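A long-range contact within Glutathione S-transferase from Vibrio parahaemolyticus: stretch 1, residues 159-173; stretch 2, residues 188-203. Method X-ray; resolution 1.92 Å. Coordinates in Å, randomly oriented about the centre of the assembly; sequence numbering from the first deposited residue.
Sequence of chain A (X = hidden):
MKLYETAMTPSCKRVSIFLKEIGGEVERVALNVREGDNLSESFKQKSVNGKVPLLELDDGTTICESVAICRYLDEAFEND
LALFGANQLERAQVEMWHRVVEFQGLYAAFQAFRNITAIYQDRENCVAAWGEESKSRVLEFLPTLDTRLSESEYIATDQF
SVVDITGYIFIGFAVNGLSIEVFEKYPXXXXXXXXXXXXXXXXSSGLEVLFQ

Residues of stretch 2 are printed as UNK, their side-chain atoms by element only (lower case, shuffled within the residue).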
# COMPACT_ATOMS: atom_id res chain seq x y z
N GLN A 159 7.19 -2.46 -19.29
CA GLN A 159 8.54 -2.09 -18.89
C GLN A 159 8.78 -2.52 -17.45
O GLN A 159 7.86 -2.56 -16.63
CB GLN A 159 8.77 -0.58 -19.02
CG GLN A 159 8.98 -0.09 -20.45
CD GLN A 159 7.70 -0.11 -21.28
OE1 GLN A 159 6.69 0.48 -20.90
NE2 GLN A 159 7.74 -0.81 -22.41
N PHE A 160 10.04 -2.86 -17.16
CA PHE A 160 10.45 -3.15 -15.80
C PHE A 160 10.15 -1.96 -14.90
O PHE A 160 10.44 -0.81 -15.27
CB PHE A 160 11.95 -3.48 -15.77
CG PHE A 160 12.50 -3.73 -14.39
CD1 PHE A 160 12.39 -4.97 -13.79
CD2 PHE A 160 13.15 -2.71 -13.69
CE1 PHE A 160 12.90 -5.21 -12.53
CE2 PHE A 160 13.66 -2.93 -12.42
CZ PHE A 160 13.53 -4.18 -11.84
N SER A 161 9.57 -2.22 -13.74
CA SER A 161 9.19 -1.17 -12.80
C SER A 161 9.41 -1.66 -11.38
O SER A 161 9.80 -2.80 -11.15
CB SER A 161 7.73 -0.75 -13.00
OG SER A 161 6.85 -1.71 -12.45
N VAL A 162 9.14 -0.77 -10.42
CA VAL A 162 9.28 -1.12 -9.01
C VAL A 162 8.41 -2.31 -8.63
O VAL A 162 8.73 -3.05 -7.70
CB VAL A 162 8.97 0.12 -8.13
CG1 VAL A 162 7.51 0.51 -8.27
CG2 VAL A 162 9.35 -0.14 -6.67
N VAL A 163 7.30 -2.51 -9.34
CA VAL A 163 6.43 -3.65 -9.03
C VAL A 163 7.16 -4.96 -9.26
O VAL A 163 6.91 -5.95 -8.56
CB VAL A 163 5.13 -3.58 -9.86
CG1 VAL A 163 4.18 -4.71 -9.47
CG2 VAL A 163 4.45 -2.23 -9.67
N ASP A 164 8.07 -5.00 -10.23
CA ASP A 164 8.81 -6.23 -10.49
C ASP A 164 9.84 -6.51 -9.40
O ASP A 164 10.16 -7.68 -9.14
CB ASP A 164 9.47 -6.14 -11.87
CG ASP A 164 8.45 -5.97 -12.98
OD1 ASP A 164 7.77 -6.95 -13.32
OD2 ASP A 164 8.30 -4.83 -13.48
N ILE A 165 10.37 -5.47 -8.76
CA ILE A 165 11.21 -5.69 -7.58
C ILE A 165 10.39 -6.33 -6.47
O ILE A 165 10.80 -7.33 -5.86
CB ILE A 165 11.84 -4.36 -7.11
CG1 ILE A 165 12.66 -3.72 -8.23
CG2 ILE A 165 12.70 -4.59 -5.87
CD1 ILE A 165 13.24 -2.37 -7.86
N THR A 166 9.21 -5.78 -6.22
CA THR A 166 8.33 -6.30 -5.18
C THR A 166 7.84 -7.70 -5.52
O THR A 166 7.76 -8.57 -4.64
CB THR A 166 7.16 -5.34 -4.97
OG1 THR A 166 7.66 -4.08 -4.52
CG2 THR A 166 6.17 -5.89 -3.95
N GLY A 167 7.51 -7.95 -6.79
CA GLY A 167 7.10 -9.29 -7.18
C GLY A 167 8.20 -10.32 -6.99
O GLY A 167 7.95 -11.45 -6.57
N TYR A 168 9.44 -9.93 -7.31
CA TYR A 168 10.59 -10.81 -7.11
C TYR A 168 10.74 -11.21 -5.65
O TYR A 168 10.92 -12.40 -5.34
CB TYR A 168 11.85 -10.12 -7.64
CG TYR A 168 13.19 -10.72 -7.26
CD1 TYR A 168 13.78 -11.71 -8.04
CD2 TYR A 168 13.89 -10.27 -6.14
CE1 TYR A 168 15.02 -12.24 -7.71
CE2 TYR A 168 15.12 -10.79 -5.80
CZ TYR A 168 15.68 -11.78 -6.58
OH TYR A 168 16.91 -12.28 -6.23
N ILE A 169 10.62 -10.24 -4.73
CA ILE A 169 10.68 -10.56 -3.31
C ILE A 169 9.53 -11.47 -2.91
O ILE A 169 9.71 -12.41 -2.13
CB ILE A 169 10.70 -9.26 -2.47
CG1 ILE A 169 11.97 -8.45 -2.75
CG2 ILE A 169 10.58 -9.57 -0.98
CD1 ILE A 169 13.25 -9.17 -2.38
N PHE A 170 8.33 -11.20 -3.44
CA PHE A 170 7.17 -12.04 -3.13
C PHE A 170 7.38 -13.48 -3.58
O PHE A 170 7.17 -14.42 -2.81
CB PHE A 170 5.91 -11.44 -3.77
CG PHE A 170 4.78 -12.43 -3.97
CD1 PHE A 170 4.25 -13.13 -2.89
CD2 PHE A 170 4.24 -12.64 -5.23
CE1 PHE A 170 3.21 -14.03 -3.08
CE2 PHE A 170 3.21 -13.54 -5.42
CZ PHE A 170 2.69 -14.24 -4.34
N ILE A 171 7.81 -13.67 -4.83
CA ILE A 171 8.03 -15.02 -5.32
C ILE A 171 9.19 -15.68 -4.58
O ILE A 171 9.16 -16.89 -4.32
CB ILE A 171 8.25 -15.01 -6.85
CG1 ILE A 171 6.95 -14.62 -7.58
CG2 ILE A 171 8.75 -16.36 -7.35
CD1 ILE A 171 5.74 -15.48 -7.21
N GLY A 172 10.21 -14.91 -4.20
CA GLY A 172 11.26 -15.45 -3.34
C GLY A 172 10.71 -15.97 -2.03
O GLY A 172 11.10 -17.05 -1.56
N PHE A 173 9.79 -15.22 -1.41
CA PHE A 173 9.10 -15.71 -0.22
C PHE A 173 8.42 -17.04 -0.49
O PHE A 173 8.59 -18.01 0.26
CB PHE A 173 8.05 -14.68 0.23
CG PHE A 173 8.46 -13.87 1.43
CD1 PHE A 173 8.55 -14.46 2.68
CD2 PHE A 173 8.72 -12.51 1.31
CE1 PHE A 173 8.91 -13.71 3.79
CE2 PHE A 173 9.08 -11.76 2.42
CZ PHE A 173 9.18 -12.36 3.66
N UNK A 188 4.73 -18.76 -16.73
CA UNK A 188 4.88 -17.34 -17.04
C UNK A 188 5.53 -16.59 -15.88
O UNK A 188 6.36 -15.69 -16.11
c UNK A 188 2.90 -17.41 -18.61
n UNK A 188 3.53 -17.22 -19.76
o UNK A 188 1.89 -18.10 -18.52
c UNK A 188 3.52 -16.75 -17.39
N UNK A 189 5.19 -16.94 -14.64
CA UNK A 189 5.96 -16.44 -13.51
C UNK A 189 7.42 -16.88 -13.63
O UNK A 189 8.34 -16.10 -13.39
c UNK A 189 6.18 -16.41 -11.00
c UNK A 189 5.35 -16.91 -12.18
c UNK A 189 3.20 -16.89 -10.78
c UNK A 189 3.89 -16.44 -12.06
N UNK A 190 7.63 -18.14 -14.02
CA UNK A 190 8.99 -18.65 -14.14
C UNK A 190 9.77 -17.89 -15.21
O UNK A 190 10.90 -17.46 -14.98
c UNK A 190 8.96 -20.15 -14.45
N UNK A 191 9.16 -17.70 -16.39
CA UNK A 191 9.77 -16.91 -17.46
C UNK A 191 10.16 -15.52 -16.95
O UNK A 191 11.29 -15.07 -17.14
n UNK A 191 7.86 -14.04 -19.50
c UNK A 191 7.58 -12.80 -19.13
c UNK A 191 9.32 -16.06 -19.88
n UNK A 191 8.53 -11.89 -18.99
c UNK A 191 9.21 -14.52 -19.81
n UNK A 191 6.32 -12.47 -18.88
c UNK A 191 8.79 -16.79 -18.63
N UNK A 192 9.20 -14.82 -16.35
CA UNK A 192 9.46 -13.48 -15.84
C UNK A 192 10.53 -13.50 -14.76
O UNK A 192 11.44 -12.66 -14.75
c UNK A 192 8.30 -11.74 -14.34
c UNK A 192 8.21 -12.91 -12.01
c UNK A 192 8.41 -11.34 -10.18
c UNK A 192 8.27 -12.65 -10.65
c UNK A 192 8.45 -10.53 -12.40
c UNK A 192 8.15 -12.88 -15.32
c UNK A 192 8.41 -10.41 -14.63
n UNK A 192 8.51 -9.68 -13.47
c UNK A 192 8.31 -11.84 -12.91
c UNK A 192 8.51 -10.27 -11.03
N UNK A 193 10.46 -14.47 -13.84
CA UNK A 193 11.44 -14.53 -12.76
C UNK A 193 12.84 -14.83 -13.29
O UNK A 193 13.82 -14.25 -12.82
c UNK A 193 13.00 -16.10 -10.28
c UNK A 193 11.27 -14.73 -9.38
c UNK A 193 13.70 -16.00 -9.08
c UNK A 193 11.96 -14.63 -8.18
c UNK A 193 13.18 -15.26 -8.04
c UNK A 193 11.78 -15.47 -10.43
c UNK A 193 11.02 -15.57 -11.73
N UNK A 194 12.95 -15.75 -14.26
CA UNK A 194 14.24 -15.99 -14.89
C UNK A 194 14.80 -14.70 -15.49
O UNK A 194 16.00 -14.43 -15.39
c UNK A 194 15.36 -17.34 -16.78
c UNK A 194 16.23 -18.45 -16.20
o UNK A 194 15.82 -19.06 -15.19
o UNK A 194 17.31 -18.71 -16.77
c UNK A 194 14.10 -17.07 -15.97
N UNK A 195 13.92 -13.90 -16.09
CA UNK A 195 14.33 -12.64 -16.71
C UNK A 195 14.77 -11.62 -15.67
O UNK A 195 15.86 -11.05 -15.77
c UNK A 195 13.44 -11.01 -18.51
o UNK A 195 11.44 -11.68 -19.66
c UNK A 195 12.27 -10.78 -19.45
n UNK A 195 12.18 -9.59 -20.01
c UNK A 195 13.15 -12.11 -17.54
N UNK A 196 13.94 -11.40 -14.65
CA UNK A 196 14.24 -10.37 -13.65
C UNK A 196 15.44 -10.78 -12.81
O UNK A 196 16.32 -9.95 -12.53
c UNK A 196 12.99 -10.11 -12.79
c UNK A 196 11.89 -9.48 -13.63
c UNK A 196 13.33 -9.22 -11.61
N UNK A 197 15.51 -12.04 -12.40
CA UNK A 197 16.61 -12.48 -11.55
C UNK A 197 17.96 -12.44 -12.25
O UNK A 197 18.99 -12.59 -11.59
c UNK A 197 16.36 -13.90 -11.02
o UNK A 197 16.52 -14.86 -12.05
N UNK A 198 17.98 -12.25 -13.57
CA UNK A 198 19.22 -12.11 -14.33
C UNK A 198 19.73 -10.67 -14.38
O UNK A 198 20.86 -10.45 -14.84
c UNK A 198 19.03 -12.63 -15.75
N UNK A 199 18.94 -9.69 -13.94
CA UNK A 199 19.36 -8.30 -14.01
C UNK A 199 20.52 -8.05 -13.04
O UNK A 199 20.60 -8.64 -11.97
c UNK A 199 17.01 -7.47 -14.63
c UNK A 199 15.84 -6.60 -14.17
c UNK A 199 18.20 -7.37 -13.67
n UNK A 199 16.19 -3.13 -15.31
n UNK A 199 16.13 -5.17 -14.27
c UNK A 199 15.87 -4.42 -15.33
n UNK A 199 15.29 -4.93 -16.40
N UNK A 200 21.42 -7.14 -13.44
CA UNK A 200 22.61 -6.86 -12.64
C UNK A 200 22.25 -6.42 -11.23
O UNK A 200 22.92 -6.79 -10.26
c UNK A 200 24.10 -6.29 -14.61
o UNK A 200 24.43 -5.45 -15.48
c UNK A 200 23.47 -5.79 -13.32
o UNK A 200 24.29 -7.52 -14.75
N UNK A 201 21.19 -5.62 -11.08
CA UNK A 201 20.84 -5.09 -9.76
C UNK A 201 20.35 -6.17 -8.81
O UNK A 201 20.36 -5.96 -7.59
c UNK A 201 19.77 -4.01 -9.89
N UNK A 202 19.93 -7.32 -9.32
CA UNK A 202 19.44 -8.40 -8.48
C UNK A 202 20.53 -9.39 -8.10
O UNK A 202 20.30 -10.26 -7.25
c UNK A 202 18.30 -9.14 -9.18
c UNK A 202 14.72 -6.79 -9.57
c UNK A 202 17.04 -8.31 -9.32
c UNK A 202 14.76 -7.88 -8.71
c UNK A 202 15.91 -8.63 -8.59
c UNK A 202 17.00 -7.23 -10.18
c UNK A 202 15.84 -6.47 -10.30
N UNK A 203 21.72 -9.28 -8.69
CA UNK A 203 22.82 -10.16 -8.32
C UNK A 203 23.26 -9.84 -6.89
O UNK A 203 23.27 -8.68 -6.47
n UNK A 203 23.86 -12.35 -11.33
c UNK A 203 22.98 -11.37 -11.19
c UNK A 203 23.55 -10.02 -10.76
c UNK A 203 23.98 -10.00 -9.30
o UNK A 203 21.78 -11.52 -11.40

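Position 188 has two side-chain carbons, the second carrying one oxygen and one nitrogen. It does not reach stretch 1. This is N188.

Position 189 has four carbons, forked at the first, with one arm two carbons long. They lie against I171. That pattern is isoleucine, I189. Its CB points toward stretch 1, and its CG2 lies 3.9 Å from I171 CD1.

Position 190 has one carbon and faces away: A190.

Position 191 has three carbons, a nitrogen, then a carbon bearing two more nitrogens. It makes no contact with stretch 1. This is R191. Its NH1 donates to the side-chain oxygen of position 195.

Position 192 carries fused five- and six-membered rings with a single nitrogen, which lies at the edge of the ring system near D164. The rings also touch G167, Y168 and I171. Only tryptophan fits: W192. Its NE1 donates a hydrogen bond to D164 OD1 at 2.8 Å. Its six-membered ring meets the helix backbone edge-on, with CH2 3.4 Å from G167 C and 3.4 Å from Y168 N. G167 has no side chain, and an ideal CB there would sit a tight 3.1 Å from W192 CH2.

Position 193 has one carbon and a six-carbon ring with no oxygen. The ring lies against Y168 and I171. It is F193. Its CE2 is 3.4 Å from Y168 CD1, and its CD2 is 3.6 Å from I171 CG2. The F193 and Y168 rings are nearly parallel, but slid apart so that they barely overlap.

Position 194 has three carbons, the last with two oxygens, and is exposed: E194.

Position 195 has three carbons, the last with one oxygen and one nitrogen. It is Q195, and its OE1 accepts the bond from R191.

Position 196 has three carbons, forked at the first, that touch F160 and Y168: V196. Its CG1 lies 4.1 Å from F160 CE1, at the edge of that ring, and 4.3 Å from Y168 CB.

Position 197 has one carbon and one oxygen, next to Y168: S197. Its OG donates to F193 O, while its CB sits 3.9 Å from Y168 CE1.

Position 198 has a single carbon and no contact: A198.

Position 199 has three carbons, a nitrogen, and a carbon with two more nitrogens, lying over F160: R199. Its guanidinium lies flat on the F160 ring, planes at 4°, with CZ 3.6 Å from the ring centroid. This is a cation-pi stack.

Position 200 has two carbons, the second with two oxygens: D200. It is exposed and does not reach stretch 1.

Position 201 has one carbon and no contact: A201.

Position 202 has one carbon and a six-carbon ring, which touches Y168, I165 and F160: F202. Its edge meets the face of Y168, with CE2 3.6 Å from Y168 CG. Its CZ lies 3.9 Å from I165 CG1.

Position 203 has three carbons, the last with one oxygen and one nitrogen. It stays clear of stretch 1: Q203.

The contact is mainly aromatic and apolar. The helices cross at 112°, and Y168 packs between F193 and F202. The W192 bond to D164 satisfies the buried indole nitrogen. D164 OD2 also accepts from S161 N, tying this aspartate to the start of its own helix.

Stretch 2, residues 188-203: NIARWFEQVSARDAFQ
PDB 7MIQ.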